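Side-chain contacts in Two-component sensor histidine kinase (Nostoc sp., PDB 3OLO), which probably senses a signal through its PAS domain and relays it by ATP-dependent autophosphorylation of a histidine in a two-component pathway: residues Y37-D40 and A41-R44; L67-W70 and E71-R74; Y85-Q88 and S89-F93; F14-Y17 and L18-A22. One frame throughout, in Å; residues are numbered along the deposited sequence. Where two conformers were deposited one is given.

Contact 1 (Y37-D40 and A41-R44); sequences YVND and ATCR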
loop_
_atom_site.group_PDB
_atom_site.type_symbol
_atom_site.label_atom_id
_atom_site.label_comp_id
_atom_site.label_asym_id
_atom_site.label_seq_id
_atom_site.Cartn_x
_atom_site.Cartn_y
_atom_site.Cartn_z
ATOM N N TYR A 37 -7.205 10.457 -2.809
ATOM C CA TYR A 37 -6.351 9.505 -3.479
ATOM C C TYR A 37 -6.998 8.137 -3.359
ATOM O O TYR A 37 -7.477 7.777 -2.295
ATOM C CB TYR A 37 -4.956 9.496 -2.836
ATOM C CG TYR A 37 -4.015 8.570 -3.549
ATOM C CD1 TYR A 37 -4.025 7.208 -3.288
ATOM C CD2 TYR A 37 -3.145 9.046 -4.516
ATOM C CE1 TYR A 37 -3.171 6.344 -3.961
ATOM C CE2 TYR A 37 -2.291 8.194 -5.186
ATOM C CZ TYR A 37 -2.313 6.847 -4.910
ATOM O OH TYR A 37 -1.477 6.001 -5.593
ATOM N N VAL A 38 -7.031 7.381 -4.449
ATOM C CA VAL A 38 -7.593 6.032 -4.423
ATOM C C VAL A 38 -6.660 5.111 -5.165
ATOM O O VAL A 38 -6.088 5.524 -6.170
ATOM C CB VAL A 38 -8.995 5.962 -5.113
ATOM C CG1 VAL A 38 -10.018 6.729 -4.310
ATOM C CG2 VAL A 38 -8.935 6.494 -6.563
ATOM N N ASN A 39 -6.503 3.873 -4.683
ATOM C CA ASN A 39 -5.718 2.872 -5.408
ATOM C C ASN A 39 -6.602 2.051 -6.344
ATOM O O ASN A 39 -7.824 2.082 -6.237
ATOM C CB ASN A 39 -4.894 1.976 -4.457
ATOM C CG ASN A 39 -5.712 0.864 -3.796
ATOM O OD1 ASN A 39 -6.934 0.907 -3.750
ATOM N ND2 ASN A 39 -5.013 -0.135 -3.253
ATOM N N ASP A 40 -5.976 1.342 -7.279
ATOM C CA ASP A 40 -6.709 0.576 -8.282
ATOM C C ASP A 40 -7.756 -0.362 -7.655
ATOM O O ASP A 40 -8.869 -0.480 -8.166
ATOM C CB ASP A 40 -5.737 -0.221 -9.166
ATOM C CG ASP A 40 -4.822 0.673 -10.012
ATOM O OD1 ASP A 40 -5.050 1.896 -10.093
ATOM O OD2 ASP A 40 -3.870 0.143 -10.617
ATOM N N ALA A 41 -7.414 -1.029 -6.555
ATOM C CA ALA A 41 -8.362 -1.947 -5.919
ATOM C C ALA A 41 -9.643 -1.220 -5.469
ATOM O O ALA A 41 -10.735 -1.782 -5.537
ATOM C CB ALA A 41 -7.710 -2.693 -4.735
ATOM N N THR A 42 -9.515 0.026 -5.014
ATOM C CA THR A 42 -10.686 0.834 -4.674
ATOM C C THR A 42 -11.569 1.151 -5.895
ATOM O O THR A 42 -12.791 1.119 -5.807
ATOM C CB THR A 42 -10.272 2.165 -4.013
ATOM O OG1 THR A 42 -9.700 1.900 -2.733
ATOM C CG2 THR A 42 -11.484 3.078 -3.822
ATOM N N CYS A 43 -10.953 1.474 -7.026
ATOM C CA CYS A 43 -11.718 1.683 -8.251
ATOM C C CYS A 43 -12.465 0.402 -8.615
ATOM O O CYS A 43 -13.653 0.439 -8.910
ATOM C CB CYS A 43 -10.798 2.132 -9.381
ATOM S SG CYS A 43 -9.858 3.607 -8.929
ATOM N N ARG A 44 -11.787 -0.738 -8.541
ATOM C CA ARG A 44 -12.430 -2.004 -8.858
ATOM C C ARG A 44 -13.624 -2.290 -7.938
ATOM O O ARG A 44 -14.686 -2.709 -8.393
ATOM C CB ARG A 44 -11.433 -3.162 -8.771
ATOM C CG ARG A 44 -12.095 -4.516 -9.056
ATOM C CD ARG A 44 -11.402 -5.687 -8.380
ATOM N NE ARG A 44 -12.317 -6.829 -8.281
ATOM C CZ ARG A 44 -13.120 -7.082 -7.245
ATOM N NH1 ARG A 44 -13.132 -6.283 -6.171
ATOM N NH2 ARG A 44 -13.913 -8.150 -7.279
#
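Asn39 OD1 is gripped from several directions. Thr42 N donates to Asn39 OD1 at 3.0 Å with an N-H...O angle of 152°, tilted from the carbonyl plane of the amide. Thr42 OG1 lies 3.1 Å from Asn39 OD1, although that one proton may also go to Ser26 O, in what would be a weak bond, and Ser26 N gives OD1 a further bond. The amide can reach back because CG of Asn39 stands between its backbone N and carbonyl carbon (chi1 79°). Its other end is held too, since ND2 donates to Ile19 O and Glu24 O, so both ends of this buried amide are paired and its rotation is fixed. Asn39 is thus the N-cap of helix 40-46, at the point where strand 35-38 of the PAS domain gives way to the helix. The Asn39 backbone adds a regular helical bond, Cys43 N to Asn39 O at 3.3 Å, and the next follows from Arg44 N to Asp40 O at 3.0 Å. On the strand side, Val38 CG2 touches Cys43 SG at 3.8 Å, while Val38 CG1 meets Thr42 CG2 at 4.0 Å, the Val38 and Thr42 side chains crossing at about a right angle. Asp40 OD1 turns to a salt bridge with Arg50.

Contact 2 (L67-W70 and E71-R74); sequences LHDW and EEIR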
loop_
_atom_site.group_PDB
_atom_site.type_symbol
_atom_site.label_atom_id
_atom_site.label_comp_id
_atom_site.label_asym_id
_atom_site.label_seq_id
_atom_site.Cartn_x
_atom_site.Cartn_y
_atom_site.Cartn_z
ATOM N N LEU A 67 -25.261 7.203 9.434
ATOM C CA LEU A 67 -25.460 6.405 10.639
ATOM C C LEU A 67 -24.260 6.442 11.587
ATOM O O LEU A 67 -24.416 6.227 12.784
ATOM C CB LEU A 67 -25.770 4.956 10.268
ATOM C CG LEU A 67 -27.240 4.631 10.000
ATOM C CD1 LEU A 67 -27.951 5.756 9.248
ATOM C CD2 LEU A 67 -27.338 3.315 9.241
ATOM N N HIS A 68 -23.067 6.703 11.054
ATOM C CA HIS A 68 -21.843 6.675 11.856
ATOM C C HIS A 68 -21.727 7.899 12.751
ATOM O O HIS A 68 -22.072 9.006 12.351
ATOM C CB HIS A 68 -20.615 6.622 10.951
ATOM C CG HIS A 68 -20.707 5.591 9.874
ATOM N ND1 HIS A 68 -21.341 4.380 10.060
ATOM C CD2 HIS A 68 -20.263 5.591 8.596
ATOM C CE1 HIS A 68 -21.274 3.678 8.943
ATOM N NE2 HIS A 68 -20.623 4.390 8.041
ATOM N N ASP A 69 -21.231 7.699 13.964
ATOM C CA ASP A 69 -20.996 8.810 14.865
ATOM C C ASP A 69 -19.614 9.362 14.551
ATOM O O ASP A 69 -18.647 9.122 15.283
ATOM C CB ASP A 69 -21.086 8.357 16.317
ATOM C CG ASP A 69 -20.894 9.500 17.295
ATOM O OD1 ASP A 69 -20.321 10.540 16.902
ATOM O OD2 ASP A 69 -21.314 9.354 18.459
ATOM N N TRP A 70 -19.540 10.101 13.449
ATOM C CA TRP A 70 -18.273 10.577 12.909
ATOM C C TRP A 70 -17.439 11.329 13.933
ATOM O O TRP A 70 -16.230 11.136 14.001
ATOM C CB TRP A 70 -18.517 11.460 11.685
ATOM C CG TRP A 70 -18.939 10.674 10.498
ATOM C CD1 TRP A 70 -20.151 10.714 9.872
ATOM C CD2 TRP A 70 -18.155 9.706 9.800
ATOM N NE1 TRP A 70 -20.164 9.834 8.819
ATOM C CE2 TRP A 70 -18.950 9.201 8.754
ATOM C CE3 TRP A 70 -16.854 9.217 9.956
ATOM C CZ2 TRP A 70 -18.487 8.234 7.864
ATOM C CZ3 TRP A 70 -16.395 8.258 9.075
ATOM C CH2 TRP A 70 -17.211 7.775 8.043
ATOM N N GLU A 71 -18.073 12.193 14.720
ATOM C CA GLU A 71 -17.344 12.939 15.738
ATOM C C GLU A 71 -16.539 11.979 16.599
ATOM O O GLU A 71 -15.327 12.124 16.744
ATOM C CB GLU A 71 -18.296 13.732 16.621
ATOM C CG GLU A 71 -17.587 14.439 17.764
ATOM C CD GLU A 71 -17.689 15.947 17.673
ATOM O OE1 GLU A 71 -18.361 16.446 16.744
ATOM O OE2 GLU A 71 -17.094 16.633 18.533
ATOM N N GLU A 72 -17.228 11.000 17.171
ATOM C CA GLU A 72 -16.574 9.981 17.977
ATOM C C GLU A 72 -15.521 9.214 17.174
ATOM O O GLU A 72 -14.485 8.836 17.710
ATOM C CB GLU A 72 -17.608 9.013 18.543
ATOM C CG GLU A 72 -17.043 7.645 18.869
ATOM C CD GLU A 72 -18.032 6.775 19.613
ATOM O OE1 GLU A 72 -17.642 5.670 20.045
ATOM O OE2 GLU A 72 -19.200 7.198 19.768
ATOM N N ILE A 73 -15.785 8.983 15.893
ATOM C CA ILE A 73 -14.814 8.305 15.035
ATOM C C ILE A 73 -13.488 9.068 15.033
ATOM O O ILE A 73 -12.427 8.492 15.268
ATOM C CB ILE A 73 -15.314 8.176 13.572
ATOM C CG1 ILE A 73 -16.558 7.278 13.486
ATOM C CG2 ILE A 73 -14.197 7.660 12.664
ATOM C CD1 ILE A 73 -16.555 6.105 14.444
ATOM N N ARG A 74 -13.562 10.369 14.775
ATOM C CA ARG A 74 -12.380 11.214 14.681
ATOM C C ARG A 74 -11.573 11.185 15.967
ATOM O O ARG A 74 -10.347 11.065 15.940
ATOM C CB ARG A 74 -12.793 12.647 14.365
ATOM C CG ARG A 74 -13.401 12.805 12.987
ATOM C CD ARG A 74 -14.071 14.151 12.821
ATOM N NE ARG A 74 -13.852 14.688 11.482
ATOM C CZ ARG A 74 -14.703 15.477 10.836
ATOM N NH1 ARG A 74 -15.854 15.831 11.394
ATOM N NH2 ARG A 74 -14.402 15.909 9.622
#
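Asp69 N-caps helix 70-76 of the PAS domain: its OD1 accepts from Glu72 N at 3.1 Å, in a nearly straight bond (170° at the hydrogen). With CG anti to the backbone N (chi1 -178°), the carboxylate swings over the helix start, and Glu72 N meets OD1 from above the carboxylate plane. Asp69 is also the centre of an inverse gamma turn, closed by a weak bond from Trp70 N to His68 O. The first helical bonds follow, Ile73 N to Asp69 O and Arg74 N to Trp70 O, each 2.9 Å long. The other carboxylate oxygen probably pays an electrostatic cost: Asp69 OD2 lies 3.3 Å from Glu72 OE2 with the carboxylate planes 72° apart; this closeness may raise the proton affinity of one of them, while the helix start would favour negative charge on Asp69. Ile73 is buried, its CG1 3.3 Å from Asp69 O and 4.0 Å from Trp70 CE3, with Tyr79 of strand 78-86 also touching it. Shortening Ile73 to an alanine is likely to open a gap beside the Trp70 ring and lose the packing on Tyr79. The indole is fixed independently by NE1, which donates to Phe65 O, and His68 CB lies over one of its faces, 3.8 Å above the ring plane and offset toward the rim.

Contact 3 (Y85-Q88 and S89-F93); sequences YRSQ and SGRIF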
loop_
_atom_site.group_PDB
_atom_site.type_symbol
_atom_site.label_atom_id
_atom_site.label_comp_id
_atom_site.label_asym_id
_atom_site.label_seq_id
_atom_site.Cartn_x
_atom_site.Cartn_y
_atom_site.Cartn_z
ATOM N N TYR A 85 -21.431 -0.514 1.278
ATOM C CA TYR A 85 -21.123 0.331 0.133
ATOM C C TYR A 85 -22.051 0.041 -1.038
ATOM O O TYR A 85 -22.497 -1.093 -1.217
ATOM C CB TYR A 85 -19.699 0.060 -0.346
ATOM C CG TYR A 85 -18.596 0.719 0.456
ATOM C CD1 TYR A 85 -18.858 1.410 1.635
ATOM C CD2 TYR A 85 -17.284 0.661 0.011
ATOM C CE1 TYR A 85 -17.825 2.014 2.360
ATOM C CE2 TYR A 85 -16.256 1.267 0.716
ATOM C CZ TYR A 85 -16.531 1.944 1.886
ATOM O OH TYR A 85 -15.494 2.536 2.584
ATOM N N ARG A 86 -22.346 1.069 -1.830
ATOM C CA ARG A 86 -23.032 0.878 -3.098
ATOM C C ARG A 86 -22.078 1.212 -4.223
ATOM O O ARG A 86 -21.471 2.284 -4.237
ATOM C CB ARG A 86 -24.275 1.752 -3.217
ATOM C CG ARG A 86 -24.962 1.603 -4.569
ATOM C CD ARG A 86 -26.099 2.585 -4.752
ATOM N NE ARG A 86 -27.174 2.365 -3.789
ATOM C CZ ARG A 86 -27.522 3.217 -2.830
ATOM N NH1 ARG A 86 -26.889 4.376 -2.693
ATOM N NH2 ARG A 86 -28.525 2.915 -2.014
ATOM N N SER A 87 -21.947 0.285 -5.164
ATOM C CA SER A 87 -21.014 0.449 -6.263
ATOM C C SER A 87 -21.724 1.142 -7.415
ATOM O O SER A 87 -22.944 1.292 -7.399
ATOM C CB SER A 87 -20.480 -0.902 -6.714
ATOM O OG SER A 87 -21.513 -1.688 -7.269
ATOM N N GLN A 88 -20.960 1.548 -8.418
ATOM C CA GLN A 88 -21.535 2.267 -9.534
ATOM C C GLN A 88 -22.631 1.463 -10.248
ATOM O O GLN A 88 -23.624 2.033 -10.693
ATOM C CB GLN A 88 -20.457 2.695 -10.522
ATOM C CG GLN A 88 -21.086 3.397 -11.719
ATOM C CD GLN A 88 -20.158 4.353 -12.416
ATOM O OE1 GLN A 88 -20.564 5.446 -12.788
ATOM N NE2 GLN A 88 -18.905 3.943 -12.614
ATOM N N SER A 89 -22.480 0.145 -10.353
ATOM C CA SER A 89 -23.526 -0.649 -11.003
ATOM C C SER A 89 -24.670 -1.017 -10.052
ATOM O O SER A 89 -25.547 -1.809 -10.392
ATOM C CB SER A 89 -22.933 -1.908 -11.628
ATOM O OG SER A 89 -22.535 -2.823 -10.634
ATOM N N GLY A 90 -24.657 -0.445 -8.856
ATOM C CA GLY A 90 -25.754 -0.623 -7.924
ATOM C C GLY A 90 -25.623 -1.836 -7.022
ATOM O O GLY A 90 -26.600 -2.257 -6.422
ATOM N N ARG A 91 -24.431 -2.414 -6.919
ATOM C CA ARG A 91 -24.237 -3.505 -5.972
ATOM C C ARG A 91 -24.196 -2.912 -4.576
ATOM O O ARG A 91 -23.568 -1.877 -4.353
ATOM C CB ARG A 91 -22.944 -4.271 -6.245
ATOM C CG ARG A 91 -22.811 -4.815 -7.664
ATOM C CD ARG A 91 -21.368 -5.262 -7.933
ATOM N NE ARG A 91 -21.138 -5.689 -9.316
ATOM C CZ ARG A 91 -21.335 -6.927 -9.758
ATOM N NH1 ARG A 91 -21.785 -7.866 -8.937
ATOM N NH2 ARG A 91 -21.096 -7.229 -11.027
ATOM N N ILE A 92 -24.895 -3.556 -3.648
ATOM C CA ILE A 92 -24.817 -3.213 -2.239
ATOM C C ILE A 92 -24.082 -4.345 -1.533
ATOM O O ILE A 92 -24.490 -5.502 -1.622
ATOM C CB ILE A 92 -26.212 -3.091 -1.608
ATOM C CG1 ILE A 92 -27.098 -2.128 -2.414
ATOM C CG2 ILE A 92 -26.097 -2.653 -0.151
ATOM C CD1 ILE A 92 -26.743 -0.672 -2.256
ATOM N N PHE A 93 -23.002 -4.027 -0.833
ATOM C CA PHE A 93 -22.231 -5.061 -0.157
ATOM C C PHE A 93 -21.651 -4.564 1.168
ATOM O O PHE A 93 -21.368 -3.375 1.332
ATOM C CB PHE A 93 -21.122 -5.591 -1.083
ATOM C CG PHE A 93 -20.246 -4.513 -1.675
ATOM C CD1 PHE A 93 -20.673 -3.779 -2.775
ATOM C CD2 PHE A 93 -18.991 -4.241 -1.136
ATOM C CE1 PHE A 93 -19.875 -2.793 -3.326
ATOM C CE2 PHE A 93 -18.183 -3.261 -1.683
ATOM C CZ PHE A 93 -18.621 -2.531 -2.779
HETATM O O HOH W 1 -28.650 0.084 -5.597
#
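A beta hairpin joins strands 78-86 and 92-104 of the PAS sheet through a type I turn from Ser87 to Gly90, with a G1 bulge at Gly90 and Arg91. The evidence is in the bonding: Ser87 N donates to Arg91 O at 2.8 Å, while Ser87 O accepts from Gly90 N, also at 2.8 Å, rather than from Arg91 N. Gly90 has a positive phi of 88°, where a CB would be jammed against the preceding carbonyl. Arg91 N finds Ser87 OG instead, at 3.0 Å, because OG sits between the backbone N and carbonyl carbon of Ser87 (chi1 66°). Farther along, Tyr85 and Phe93 form an antiparallel hydrogen-bonded pair, with Tyr85 N to Phe93 O at 2.9 Å and Phe93 N to Tyr85 O at 3.0 Å. Their side chains share one face of the sheet. There Tyr85 CB makes a CH-pi contact over the Phe93 ring, 4.0 Å from its centroid and 25° off the normal, and Ser87 CB approaches the ring edge, 3.9 Å from Phe93 CE1. A serine in place of Phe93 would probably leave Tyr85 CB and Ser87 CB without their shared apolar surface and open a gap toward Met45. At the turn, Glu47 gathers the polar ends, its OE1 bonding with the hydroxyls of Ser87 and Ser89 and its OE2 forming a salt bridge with Arg91 NE. Such a concentration of partners on one carboxylate would favour its ionised form and tie the hairpin tip to that residue.

Contact 4 (F14-Y17 and L18-A22); sequences FAHY and LINNA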
loop_
_atom_site.group_PDB
_atom_site.type_symbol
_atom_site.label_atom_id
_atom_site.label_comp_id
_atom_site.label_asym_id
_atom_site.label_seq_id
_atom_site.Cartn_x
_atom_site.Cartn_y
_atom_site.Cartn_z
ATOM N N PHE A 14 7.416 5.678 -5.795
ATOM C CA PHE A 14 7.528 4.251 -5.519
ATOM C C PHE A 14 6.327 3.778 -4.703
ATOM O O PHE A 14 5.787 2.705 -4.949
ATOM C CB PHE A 14 8.839 3.931 -4.791
ATOM C CG PHE A 14 10.057 4.058 -5.662
ATOM C CD1 PHE A 14 10.163 3.321 -6.829
ATOM C CD2 PHE A 14 11.078 4.919 -5.330
ATOM C CE1 PHE A 14 11.276 3.436 -7.644
ATOM C CE2 PHE A 14 12.198 5.043 -6.140
ATOM C CZ PHE A 14 12.295 4.300 -7.298
ATOM N N ALA A 15 5.908 4.581 -3.729
ATOM C CA ALA A 15 4.761 4.226 -2.901
ATOM C C ALA A 15 3.481 4.180 -3.746
ATOM O O ALA A 15 2.569 3.407 -3.469
ATOM C CB ALA A 15 4.605 5.223 -1.785
ATOM N N HIS A 16 3.432 5.027 -4.766
ATOM C CA HIS A 16 2.303 5.089 -5.692
ATOM C C HIS A 16 2.154 3.751 -6.399
ATOM O O HIS A 16 1.073 3.162 -6.434
ATOM C CB HIS A 16 2.542 6.217 -6.696
ATOM C CG HIS A 16 1.597 6.220 -7.853
ATOM N ND1 HIS A 16 0.299 6.682 -7.755
ATOM C CD2 HIS A 16 1.759 5.824 -9.136
ATOM C CE1 HIS A 16 -0.293 6.568 -8.932
ATOM N NE2 HIS A 16 0.571 6.050 -9.784
ATOM N N TYR A 17 3.255 3.266 -6.949
ATOM C CA TYR A 17 3.266 1.986 -7.645
ATOM C C TYR A 17 2.934 0.824 -6.717
ATOM O O TYR A 17 2.161 -0.058 -7.067
ATOM C CB TYR A 17 4.635 1.771 -8.281
ATOM C CG TYR A 17 4.871 2.670 -9.466
ATOM C CD1 TYR A 17 4.126 2.518 -10.627
ATOM C CD2 TYR A 17 5.831 3.665 -9.432
ATOM C CE1 TYR A 17 4.329 3.336 -11.719
ATOM C CE2 TYR A 17 6.041 4.490 -10.522
ATOM C CZ TYR A 17 5.289 4.318 -11.662
ATOM O OH TYR A 17 5.492 5.126 -12.754
ATOM N N LEU A 18 3.517 0.831 -5.526
ATOM C CA LEU A 18 3.224 -0.192 -4.524
ATOM C C LEU A 18 1.749 -0.243 -4.143
ATOM O O LEU A 18 1.128 -1.304 -4.176
ATOM C CB LEU A 18 4.041 0.061 -3.244
ATOM C CG LEU A 18 5.456 -0.502 -3.232
ATOM C CD1 LEU A 18 6.263 0.085 -2.085
ATOM C CD2 LEU A 18 5.417 -2.029 -3.159
ATOM N N ILE A 19 1.170 0.889 -3.756
ATOM C CA ILE A 19 -0.193 0.835 -3.217
ATOM C C ILE A 19 -1.186 0.479 -4.317
ATOM O O ILE A 19 -2.238 -0.075 -4.052
ATOM C CB ILE A 19 -0.629 2.148 -2.545
ATOM C CG1 ILE A 19 -1.847 1.895 -1.647
ATOM C CG2 ILE A 19 -0.943 3.192 -3.576
ATOM C CD1 ILE A 19 -1.511 1.070 -0.381
ATOM N N ASN A 20 -0.850 0.793 -5.558
ATOM C CA ASN A 20 -1.746 0.477 -6.655
ATOM C C ASN A 20 -1.647 -0.968 -7.073
ATOM O O ASN A 20 -2.524 -1.476 -7.743
ATOM C CB ASN A 20 -1.503 1.420 -7.818
ATOM C CG ASN A 20 -2.134 2.754 -7.574
ATOM O OD1 ASN A 20 -3.313 2.829 -7.228
ATOM N ND2 ASN A 20 -1.359 3.810 -7.701
ATOM N N ASN A 21 -0.584 -1.638 -6.653
ATOM C CA ASN A 21 -0.484 -3.062 -6.900
ATOM C C ASN A 21 -0.989 -3.878 -5.726
ATOM O O ASN A 21 -1.178 -5.085 -5.843
ATOM C CB ASN A 21 0.944 -3.440 -7.284
ATOM C CG ASN A 21 1.207 -3.204 -8.758
ATOM O OD1 ASN A 21 0.775 -3.989 -9.599
ATOM N ND2 ASN A 21 1.872 -2.101 -9.084
ATOM N N ALA A 22 -1.235 -3.219 -4.600
ATOM C CA ALA A 22 -1.793 -3.913 -3.450
ATOM C C ALA A 22 -3.211 -4.400 -3.749
ATOM O O ALA A 22 -4.044 -3.674 -4.284
ATOM C CB ALA A 22 -1.798 -3.017 -2.233
#
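Over one face of the His16 imidazole lies Asn20 ND2, 3.2 Å above the ring plane and offset toward the rim, so that its nearest ring atom is CE1. The amide stands steeply against the ring, the planes 78° apart. The His16 ring also meets Phe12 of the second subunit. His16 CD2 in turn sits over the centre of one face of the Tyr17 ring, 4.3 Å above it, and Tyr17 makes an edge-to-face contact with Phe109 of the second subunit. With CG anti to the backbone N (chi1 169°), the His16 ring stands out from the helix, and Asn20 ND2, one turn on, comes over its face.

Near the end of helix 8-21 the side-chain amides turn back onto carbonyls one turn earlier. Asn21 ND2 donates to Tyr17 O at 2.9 Å, with that oxygen close to the amide plane, and Asn21 N adds a weak bond to the same oxygen. His16 O likewise receives Asn20 N at 3.2 Å, together with a weak bond from Asn20 ND2 at 2.8 Å, strongly bent at 117°. The regular ladder precedes them, Leu18 N to Phe14 O at 3.0 Å and Ile19 N to Ala15 O at 2.9 Å.

Beyond the helix, His16 ND1 is hydrogen-bonded with Tyr37 OH. Asn20 OD1 accepts from Asp40 N while ND2 makes only weak bonds, to His16 O and Tyr37 OH, which together probably set the amide's orientation and tie this helix end to the start of helix 40-46.

Overall arrangement
Along the chain the order is contact 4, contact 1, contact 2, contact 3. Contacts 4 and 1, with centres about 11 Å apart, touch directly: the end of helix 8-21 meets the junction of strand 35-38 and helix 40-46. Contact 2 lies on the opposite side of the chain's centre from both, about 24 Å from contact 1 and 29 Å from contact 4 between centres. Contacts 1 and 3 reach the same five-stranded antiparallel sheet, at its outermost strands 35-38 and 78-86, and helix 70-76 of contact 2 leads into strand 78-86. Contacts 1 and 2 mark helix starts and contact 3 a hairpin; the second subunit packs widely on contact 4 and also reaches Tyr37 of contact 1.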